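Protein-L-isoaspartate O-methyltransferase beta-aspartate methyltransferase (Plasmodium falciparum, PDB 2PBF) probably transfers a methyl group from S-adenosylmethionine to isoaspartyl residues of damaged proteins, a first step in their repair, and is captured here with the by-product S-adenosyl-L-homocysteine. Local coordinates at residues R83-S89 / Y111-E116; L160-I166 / L179-A184. All coordinates share one frame; numbering follows the deposited sequence.

Contact 1: R83-S89 / Y111-E116; sequences RAIDVGS and YVIGLE. With SAH (S-adenosyl-L-homocysteine), chain C.
Ile85 and Ile113 lie side by side and point the same way, with Ile85 CG1 3.6 Å from Ile113 CG2, in the tight middle of a parallel strand pair whose short axes approach to 4.7 Å. Ile113 makes this contact by its CG2 branch; the CG1 branch of Ile85 stands anti to the backbone N (chi1 178°), which carries CD1 of Ile85 on to Leu115 CD2, 3.9 Å away. On the other face, Ala84 and Val112 lie against Met98 of helix 93-101. Gly114, between Ile113 and Leu115, has a bare backbone that lets Ser89 come close: Ser89 CB sits 3.8 Å from Gly114 CA. Backbone bonds alternate from Ala84 N to Gly88 N, and the ladder ends in a fork, for Leu115 O accepts both Gly88 N, nearly head-on, and Ser89 N, which comes from 43° out of the carbonyl plane.

The looser, partly exposed end is at Arg83 and Tyr111. There the guanidinium leans obliquely on the ring, NH2 of Arg83 being 3.4 Å from CD2 of Tyr111 with the two planes 16° apart, while NH1 is hydrogen-bonded to Leu160 O.

At the opposite, buried end, Glu116 bends at chi2 and turns its carboxylate to S-adenosyl-L-homocysteine: OE1 accepts ribose O3' at 2.8 Å, whereas OE2 faces O2' at a separation too short to be taken literally, so the details of that bond are doubtful. Gly90 N and Val118 N also donate to these oxygens, which fixes the carboxylate. Gly88 CA packs 3.2 Å from ribose O4' of the ligand. The glycine-rich turn after the first strand and the acidic residue ending the second are hallmarks of the cofactor site in Rossmann-like class I methyltransferases.

Contact 2: L160-I166 / L179-A184; sequences LGLFDAI and LVDLLA
This is a short parallel bridge, flanked by leucine packing, between the N-terminal end of strand 163-168, the middle strand of the seven-stranded sheet, and the point where helix 177-182 gives way to strand 183-184. Two backbone bonds define it, both made by Phe163: its N donates to Leu182 O at 2.8 Å, nearly in line with that carbonyl but bent at the hydrogen (135°), while its O receives Ala184 N almost straight at hydrogen (170°), though from 45° above the carbonyl plane. Leu182 O also lies 3.2 Å from Leu162 CA in a CA-H...O contact, and it sits at the edge of the Phe163 ring, near the ring plane.

Leu182 has the largest buried share of the contact. With CG anti to its carbonyl carbon, it sends CD1 to Leu160 CD1 and CD2 to Gly161 O, covering the end of helix 154-160, where Gly161 leaves helical geometry with positive phi. Beyond the corner at Asp164, Ile166 reaches back by its CG1 branch: CD1 of Ile166 comes 3.5 Å from Leu179 O and 3.9 Å from Leu183 CD1, while its CG2 branch meets Leu179 CD2. Nearer the surface, Leu162 CB touches Ala184 CB at 3.8 Å, and Leu162 CD2 lies against Asp181 O.

The charged groups look to other parts of the chain: Asp181 pairs with Lys157, and Asp164 OD2 accepts Arg83 N. Across the interface, cohesion rests on two main-chain bonds and apolar contacts, without a salt bridge; the two bonds probably help set how the helix end lies against the strand start.

From the N terminus, strand 83-87 comes first; the chain then runs through helix 93-101 and returns as strand 111-116, where contact 1 closes a beta-alpha-beta unit. Contact 2 opens later, at the end of helix 154-160, and closes at 179-184 after 12 intervening residues that include the end of strand 163-168 and the start of helix 177-182. The two are thus in series, neither nested nor crossed, with centres about 11 Å apart. They meet through the sheet, since strands 83-87 and 163-168 are neighbours in it: Phe163 CD1 packs 3.4 Å from Ala84 C, and Phe163 forms a cation-pi contact with Arg83. The cofactor-binding strands are so tied to the helix 177-182 side.

Contact 1: R83-S89 / Y111-E116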
ATOM      1  N   ARG A  83       9.804   0.018  -9.137  1.00 29.79           N
ATOM      2  CA  ARG A  83      10.034  -0.148  -7.709  1.00 28.41           C
ATOM      3  C   ARG A  83       8.935   0.572  -6.916  1.00 27.23           C
ATOM      4  O   ARG A  83       8.696   1.768  -7.115  1.00 26.84           O
ATOM      5  CB  ARG A  83      11.406   0.394  -7.319  1.00 27.81           C
ATOM      6  CG  ARG A  83      12.549  -0.136  -8.180  1.00 28.96           C
ATOM      7  CD  ARG A  83      13.901   0.295  -7.644  1.00 27.83           C
ATOM      8  NE  ARG A  83      14.369  -0.519  -6.513  1.00 30.95           N
ATOM      9  CZ  ARG A  83      14.707  -0.036  -5.321  1.00 32.21           C
ATOM     10  NH1 ARG A  83      14.619   1.277  -5.067  1.00 31.91           N
ATOM     11  NH2 ARG A  83      15.123  -0.864  -4.378  1.00 31.27           N
ATOM     12  N   ALA A  84       8.288  -0.174  -6.028  1.00 26.45           N
ATOM     13  CA  ALA A  84       7.182   0.318  -5.177  1.00 25.62           C
ATOM     14  C   ALA A  84       7.497   0.063  -3.699  1.00 26.15           C
ATOM     15  O   ALA A  84       8.190  -0.895  -3.349  1.00 26.38           O
ATOM     16  CB  ALA A  84       5.878  -0.383  -5.553  1.00 25.21           C
ATOM     17  N   ILE A  85       7.013   0.948  -2.834  1.00 26.97           N
ATOM     18  CA  ILE A  85       7.136   0.766  -1.392  1.00 27.42           C
ATOM     19  C   ILE A  85       5.773   1.038  -0.752  1.00 27.23           C
ATOM     20  O   ILE A  85       5.089   2.007  -1.103  1.00 26.86           O
ATOM     21  CB  ILE A  85       8.313   1.608  -0.759  1.00 27.11           C
ATOM     22  CG1 ILE A  85       8.374   1.434   0.764  1.00 28.87           C
ATOM     23  CG2 ILE A  85       8.261   3.106  -1.184  1.00 28.34           C
ATOM     24  CD1 ILE A  85       9.682   1.980   1.371  1.00 27.99           C
ATOM     25  N   ASP A  86       5.378   0.140   0.142  1.00 26.39           N
ATOM     26  CA  ASP A  86       4.118   0.249   0.864  1.00 26.62           C
ATOM     27  C   ASP A  86       4.497   0.581   2.281  1.00 26.76           C
ATOM     28  O   ASP A  86       5.047  -0.268   3.015  1.00 27.39           O
ATOM     29  CB  ASP A  86       3.346  -1.071   0.796  1.00 26.04           C
ATOM     30  CG  ASP A  86       1.983  -1.006   1.448  1.00 26.58           C
ATOM     31  OD1 ASP A  86       1.457   0.093   1.692  1.00 28.59           O
ATOM     32  OD2 ASP A  86       1.401  -2.092   1.707  1.00 27.69           O
ATOM     33  N   VAL A  87       4.222   1.821   2.658  1.00 25.82           N
ATOM     34  CA  VAL A  87       4.581   2.300   3.972  1.00 26.82           C
ATOM     35  C   VAL A  87       3.398   2.093   4.923  1.00 26.54           C
ATOM     36  O   VAL A  87       2.378   2.762   4.794  1.00 25.52           O
ATOM     37  CB  VAL A  87       4.951   3.810   3.947  1.00 25.97           C
ATOM     38  CG1 VAL A  87       5.280   4.306   5.393  1.00 25.92           C
ATOM     39  CG2 VAL A  87       6.131   4.073   2.978  1.00 27.15           C
ATOM     40  N   GLY A  88       3.560   1.181   5.881  1.00 27.51           N
ATOM     41  CA  GLY A  88       2.489   0.827   6.819  1.00 26.23           C
ATOM     42  C   GLY A  88       1.762  -0.349   6.229  1.00 26.48           C
ATOM     43  O   GLY A  88       0.538  -0.308   6.020  1.00 27.15           O
ATOM     44  N   SER A  89       2.513  -1.411   5.942  1.00 26.06           N
ATOM     45  CA  SER A  89       1.992  -2.472   5.100  1.00 25.43           C
ATOM     46  C   SER A  89       0.874  -3.277   5.792  1.00 24.86           C
ATOM     47  O   SER A  89       0.034  -3.864   5.109  1.00 23.73           O
ATOM     48  CB  SER A  89       3.135  -3.358   4.553  1.00 25.89           C
ATOM     49  OG  SER A  89       3.994  -3.805   5.594  1.00 25.06           O
ATOM     50  N   TYR A 111      10.427  -4.494  -8.119  1.00 29.04           N
ATOM     51  CA  TYR A 111      10.752  -4.573  -6.732  1.00 28.57           C
ATOM     52  C   TYR A 111       9.609  -4.029  -5.852  1.00 28.20           C
ATOM     53  O   TYR A 111       9.109  -2.917  -6.080  1.00 27.26           O
ATOM     54  CB  TYR A 111      12.041  -3.816  -6.504  1.00 29.56           C
ATOM     55  CG  TYR A 111      12.595  -3.951  -5.123  1.00 31.02           C
ATOM     56  CD1 TYR A 111      13.262  -5.111  -4.725  1.00 32.13           C
ATOM     57  CD2 TYR A 111      12.455  -2.921  -4.210  1.00 31.39           C
ATOM     58  CE1 TYR A 111      13.782  -5.220  -3.425  1.00 33.67           C
ATOM     59  CE2 TYR A 111      12.953  -3.028  -2.930  1.00 31.75           C
ATOM     60  CZ  TYR A 111      13.615  -4.175  -2.543  1.00 32.42           C
ATOM     61  OH  TYR A 111      14.127  -4.245  -1.265  1.00 33.18           O
ATOM     62  N   VAL A 112       9.213  -4.809  -4.843  1.00 27.70           N
ATOM     63  CA  VAL A 112       8.184  -4.371  -3.891  1.00 27.42           C
ATOM     64  C   VAL A 112       8.627  -4.577  -2.440  1.00 28.03           C
ATOM     65  O   VAL A 112       9.067  -5.667  -2.057  1.00 27.11           O
ATOM     66  CB  VAL A 112       6.832  -5.070  -4.150  1.00 27.12           C
ATOM     67  CG1 VAL A 112       5.731  -4.571  -3.174  1.00 27.33           C
ATOM     68  CG2 VAL A 112       6.387  -4.853  -5.595  1.00 28.78           C
ATOM     69  N   ILE A 113       8.513  -3.525  -1.631  1.00 28.14           N
ATOM     70  CA  ILE A 113       8.879  -3.631  -0.216  1.00 28.26           C
ATOM     71  C   ILE A 113       7.749  -3.080   0.659  1.00 28.42           C
ATOM     72  O   ILE A 113       7.201  -2.034   0.349  1.00 29.13           O
ATOM     73  CB  ILE A 113      10.310  -2.989   0.092  1.00 28.56           C
ATOM     74  CG1 ILE A 113      10.792  -3.315   1.496  1.00 28.14           C
ATOM     75  CG2 ILE A 113      10.350  -1.477  -0.094  1.00 28.49           C
ATOM     76  CD1 ILE A 113      12.263  -2.853   1.759  1.00 29.93           C
ATOM     77  N   GLY A 114       7.368  -3.824   1.703  1.00 27.72           N
ATOM     78  CA  GLY A 114       6.452  -3.322   2.721  1.00 27.69           C
ATOM     79  C   GLY A 114       7.216  -2.966   3.985  1.00 27.99           C
ATOM     80  O   GLY A 114       8.029  -3.744   4.462  1.00 28.55           O
ATOM     81  N   LEU A 115       6.980  -1.780   4.521  1.00 27.91           N
ATOM     82  CA  LEU A 115       7.530  -1.418   5.831  1.00 27.93           C
ATOM     83  C   LEU A 115       6.408  -1.352   6.848  1.00 28.40           C
ATOM     84  O   LEU A 115       5.387  -0.704   6.612  1.00 27.13           O
ATOM     85  CB  LEU A 115       8.216  -0.051   5.772  1.00 27.76           C
ATOM     86  CG  LEU A 115       9.718   0.093   5.521  1.00 28.44           C
ATOM     87  CD1 LEU A 115      10.280  -0.815   4.415  1.00 26.29           C
ATOM     88  CD2 LEU A 115      10.025   1.561   5.225  1.00 27.58           C
ATOM     89  N   GLU A 116       6.617  -2.009   7.985  1.00 29.07           N
ATOM     90  CA  GLU A 116       5.633  -2.041   9.046  1.00 30.57           C
ATOM     91  C   GLU A 116       6.308  -1.839  10.418  1.00 31.97           C
ATOM     92  O   GLU A 116       7.231  -2.584  10.790  1.00 31.70           O
ATOM     93  CB  GLU A 116       4.826  -3.338   8.984  1.00 30.68           C
ATOM     94  CG  GLU A 116       3.972  -3.581  10.196  1.00 29.54           C
ATOM     95  CD  GLU A 116       2.957  -2.468  10.416  1.00 30.07           C
ATOM     96  OE1 GLU A 116       2.403  -1.936   9.433  1.00 29.92           O
ATOM     97  OE2 GLU A 116       2.724  -2.110  11.571  1.00 30.55           O
TER
HETATM   98  N   SAH C 301      -2.239  -0.980   4.071  1.00 26.69           N
HETATM   99  CA  SAH C 301      -2.576  -1.492   5.424  1.00 25.82           C
HETATM  100  CB  SAH C 301      -2.911  -0.330   6.323  1.00 25.87           C
HETATM  101  CG  SAH C 301      -2.790  -0.781   7.772  1.00 26.37           C
HETATM  102  SD  SAH C 301      -3.158   0.556   8.912  1.00 30.06           S
HETATM  103  C   SAH C 301      -3.710  -2.523   5.420  1.00 26.11           C
HETATM  104  O   SAH C 301      -4.720  -2.295   4.751  1.00 24.73           O
HETATM  105  OXT SAH C 301      -3.624  -3.591   6.078  1.00 24.57           O
HETATM  106  C5' SAH C 301      -1.570   1.413   8.767  1.00 30.80           C
HETATM  107  C4' SAH C 301      -0.341   0.636   9.240  1.00 30.88           C
HETATM  108  O4' SAH C 301       0.706   1.560   9.348  1.00 32.06           O
HETATM  109  C3' SAH C 301      -0.435  -0.053  10.595  1.00 30.09           C
HETATM  110  O3' SAH C 301      -0.207  -1.442  10.422  1.00 28.25           O
HETATM  111  C2' SAH C 301       0.644   0.608  11.440  1.00 30.61           C
HETATM  112  O2' SAH C 301       1.279  -0.302  12.309  1.00 30.16           O
HETATM  113  C1' SAH C 301       1.586   1.123  10.371  1.00 30.67           C
HETATM  114  N9  SAH C 301       2.420   2.285  10.749  1.00 31.12           N
HETATM  115  C8  SAH C 301       2.033   3.342  11.520  1.00 31.73           C
HETATM  116  N7  SAH C 301       3.065   4.215  11.584  1.00 32.36           N
HETATM  117  C5  SAH C 301       4.116   3.725  10.890  1.00 29.82           C
HETATM  118  C6  SAH C 301       5.414   4.197  10.662  1.00 31.26           C
HETATM  119  N6  SAH C 301       5.856   5.343  11.162  1.00 29.90           N
HETATM  120  N1  SAH C 301       6.263   3.469   9.869  1.00 32.96           N
HETATM  121  C2  SAH C 301       5.844   2.266   9.332  1.00 30.97           C
HETATM  122  N3  SAH C 301       4.572   1.818   9.585  1.00 30.07           N
HETATM  123  C4  SAH C 301       3.712   2.525  10.350  1.00 29.94           C

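Contact 2: L160-I166 / L179-A184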
ATOM      1  N   LEU A 160      18.013   1.984  -0.041  1.00 43.30           N
ATOM      2  CA  LEU A 160      16.662   1.729  -0.554  1.00 41.82           C
ATOM      3  C   LEU A 160      16.517   2.168  -2.003  1.00 40.86           C
ATOM      4  O   LEU A 160      15.721   1.612  -2.747  1.00 41.22           O
ATOM      5  CB  LEU A 160      15.613   2.459   0.291  1.00 42.20           C
ATOM      6  CG  LEU A 160      15.053   1.807   1.551  1.00 42.19           C
ATOM      7  CD1 LEU A 160      14.336   2.847   2.392  1.00 43.75           C
ATOM      8  CD2 LEU A 160      14.106   0.648   1.227  1.00 43.17           C
ATOM      9  N   GLY A 161      17.280   3.178  -2.407  1.00 39.73           N
ATOM     10  CA  GLY A 161      17.104   3.756  -3.730  1.00 37.15           C
ATOM     11  C   GLY A 161      15.842   4.579  -3.897  1.00 36.35           C
ATOM     12  O   GLY A 161      15.318   5.147  -2.936  1.00 36.14           O
ATOM     13  N   LEU A 162      15.359   4.623  -5.135  1.00 35.30           N
ATOM     14  CA  LEU A 162      14.258   5.465  -5.544  1.00 34.62           C
ATOM     15  C   LEU A 162      13.067   4.608  -5.973  1.00 34.18           C
ATOM     16  O   LEU A 162      13.246   3.473  -6.451  1.00 34.03           O
ATOM     17  CB  LEU A 162      14.696   6.376  -6.690  1.00 35.02           C
ATOM     18  CG  LEU A 162      15.836   7.350  -6.374  1.00 35.61           C
ATOM     19  CD1 LEU A 162      16.380   7.978  -7.651  1.00 37.75           C
ATOM     20  CD2 LEU A 162      15.334   8.414  -5.442  1.00 35.93           C
ATOM     21  N   PHE A 163      11.862   5.155  -5.794  1.00 32.66           N
ATOM     22  CA  PHE A 163      10.639   4.389  -5.998  1.00 31.31           C
ATOM     23  C   PHE A 163       9.662   5.065  -6.941  1.00 30.80           C
ATOM     24  O   PHE A 163       9.355   6.240  -6.816  1.00 31.70           O
ATOM     25  CB  PHE A 163       9.971   4.063  -4.652  1.00 30.02           C
ATOM     26  CG  PHE A 163      10.742   3.070  -3.836  1.00 31.17           C
ATOM     27  CD1 PHE A 163      10.514   1.696  -3.977  1.00 28.78           C
ATOM     28  CD2 PHE A 163      11.726   3.495  -2.954  1.00 28.24           C
ATOM     29  CE1 PHE A 163      11.246   0.781  -3.235  1.00 28.45           C
ATOM     30  CE2 PHE A 163      12.466   2.592  -2.204  1.00 27.53           C
ATOM     31  CZ  PHE A 163      12.230   1.227  -2.339  1.00 30.47           C
ATOM     32  N   ASP A 164       9.173   4.297  -7.892  1.00 30.30           N
ATOM     33  CA  ASP A 164       8.210   4.797  -8.848  1.00 30.68           C
ATOM     34  C   ASP A 164       6.830   4.962  -8.205  1.00 30.02           C
ATOM     35  O   ASP A 164       6.024   5.786  -8.652  1.00 30.31           O
ATOM     36  CB  ASP A 164       8.163   3.861 -10.038  1.00 30.31           C
ATOM     37  CG  ASP A 164       9.553   3.588 -10.602  1.00 34.45           C
ATOM     38  OD1 ASP A 164      10.119   4.507 -11.250  1.00 34.39           O
ATOM     39  OD2 ASP A 164      10.089   2.472 -10.381  1.00 33.92           O
ATOM     40  N   ALA A 165       6.574   4.198  -7.148  1.00 29.64           N
ATOM     41  CA  ALA A 165       5.291   4.242  -6.442  1.00 28.66           C
ATOM     42  C   ALA A 165       5.499   4.119  -4.951  1.00 28.79           C
ATOM     43  O   ALA A 165       6.172   3.184  -4.481  1.00 27.91           O
ATOM     44  CB  ALA A 165       4.376   3.153  -6.940  1.00 28.96           C
ATOM     45  N   ILE A 166       4.950   5.088  -4.208  1.00 27.82           N
ATOM     46  CA  ILE A 166       5.000   5.067  -2.750  1.00 27.76           C
ATOM     47  C   ILE A 166       3.594   5.159  -2.191  1.00 27.58           C
ATOM     48  O   ILE A 166       2.884   6.122  -2.421  1.00 27.69           O
ATOM     49  CB  ILE A 166       5.885   6.211  -2.134  1.00 27.91           C
ATOM     50  CG1 ILE A 166       7.257   6.270  -2.838  1.00 29.81           C
ATOM     51  CG2 ILE A 166       5.990   6.017  -0.588  1.00 27.17           C
ATOM     52  CD1 ILE A 166       8.282   7.226  -2.213  1.00 28.80           C
ATOM     53  N   LEU A 179      10.107  10.496   2.422  1.00 40.08           N
ATOM     54  CA  LEU A 179       9.256   9.961   1.370  1.00 38.98           C
ATOM     55  C   LEU A 179       9.453  10.779   0.103  1.00 38.81           C
ATOM     56  O   LEU A 179       9.501  10.223  -0.988  1.00 38.62           O
ATOM     57  CB  LEU A 179       7.787   9.831   1.815  1.00 37.73           C
ATOM     58  CG  LEU A 179       7.555   8.879   3.012  1.00 36.73           C
ATOM     59  CD1 LEU A 179       6.142   8.895   3.525  1.00 35.20           C
ATOM     60  CD2 LEU A 179       7.956   7.459   2.707  1.00 34.34           C
ATOM     61  N   VAL A 180       9.627  12.094   0.251  1.00 39.21           N
ATOM     62  CA  VAL A 180       9.980  12.955  -0.892  1.00 38.96           C
ATOM     63  C   VAL A 180      11.335  12.576  -1.497  1.00 38.63           C
ATOM     64  O   VAL A 180      11.523  12.631  -2.714  1.00 39.15           O
ATOM     65  CB  VAL A 180       9.928  14.479  -0.524  1.00 39.36           C
ATOM     66  CG1 VAL A 180      10.630  15.351  -1.574  1.00 39.08           C
ATOM     67  CG2 VAL A 180       8.505  14.917  -0.348  1.00 39.04           C
ATOM     68  N   ASP A 181      12.285  12.201  -0.652  1.00 38.35           N
ATOM     69  CA  ASP A 181      13.614  11.818  -1.152  1.00 38.65           C
ATOM     70  C   ASP A 181      13.663  10.421  -1.744  1.00 38.48           C
ATOM     71  O   ASP A 181      14.527  10.119  -2.556  1.00 39.25           O
ATOM     72  CB  ASP A 181      14.664  11.963  -0.045  1.00 38.69           C
ATOM     73  CG  ASP A 181      14.891  13.416   0.346  1.00 38.57           C
ATOM     74  OD1 ASP A 181      14.479  14.318  -0.425  1.00 38.93           O
ATOM     75  OD2 ASP A 181      15.461  13.646   1.420  1.00 38.34           O
ATOM     76  N   LEU A 182      12.736   9.570  -1.327  1.00 38.36           N
ATOM     77  CA  LEU A 182      12.688   8.189  -1.793  1.00 37.82           C
ATOM     78  C   LEU A 182      12.019   8.127  -3.149  1.00 37.53           C
ATOM     79  O   LEU A 182      12.076   7.119  -3.818  1.00 38.29           O
ATOM     80  CB  LEU A 182      11.979   7.299  -0.769  1.00 37.43           C
ATOM     81  CG  LEU A 182      12.750   6.899   0.497  1.00 37.08           C
ATOM     82  CD1 LEU A 182      11.918   5.942   1.323  1.00 36.05           C
ATOM     83  CD2 LEU A 182      14.111   6.273   0.204  1.00 38.61           C
ATOM     84  N   LEU A 183      11.423   9.239  -3.558  1.00 38.28           N
ATOM     85  CA  LEU A 183      10.604   9.303  -4.741  1.00 38.32           C
ATOM     86  C   LEU A 183      11.428   9.490  -6.019  1.00 39.76           C
ATOM     87  O   LEU A 183      12.258  10.398  -6.106  1.00 40.02           O
ATOM     88  CB  LEU A 183       9.585  10.435  -4.558  1.00 38.76           C
ATOM     89  CG  LEU A 183       8.388  10.584  -5.496  1.00 37.74           C
ATOM     90  CD1 LEU A 183       7.526   9.318  -5.470  1.00 38.93           C
ATOM     91  CD2 LEU A 183       7.581  11.811  -5.095  1.00 37.16           C
ATOM     92  N   ALA A 184      11.177   8.637  -7.014  1.00 40.63           N
ATOM     93  CA  ALA A 184      11.830   8.734  -8.322  1.00 41.71           C
ATOM     94  C   ALA A 184      11.203   9.796  -9.228  1.00 42.29           C
ATOM     95  O   ALA A 184      10.044  10.207  -9.048  1.00 43.05           O
ATOM     96  CB  ALA A 184      11.832   7.364  -9.040  1.00 41.31           C
TER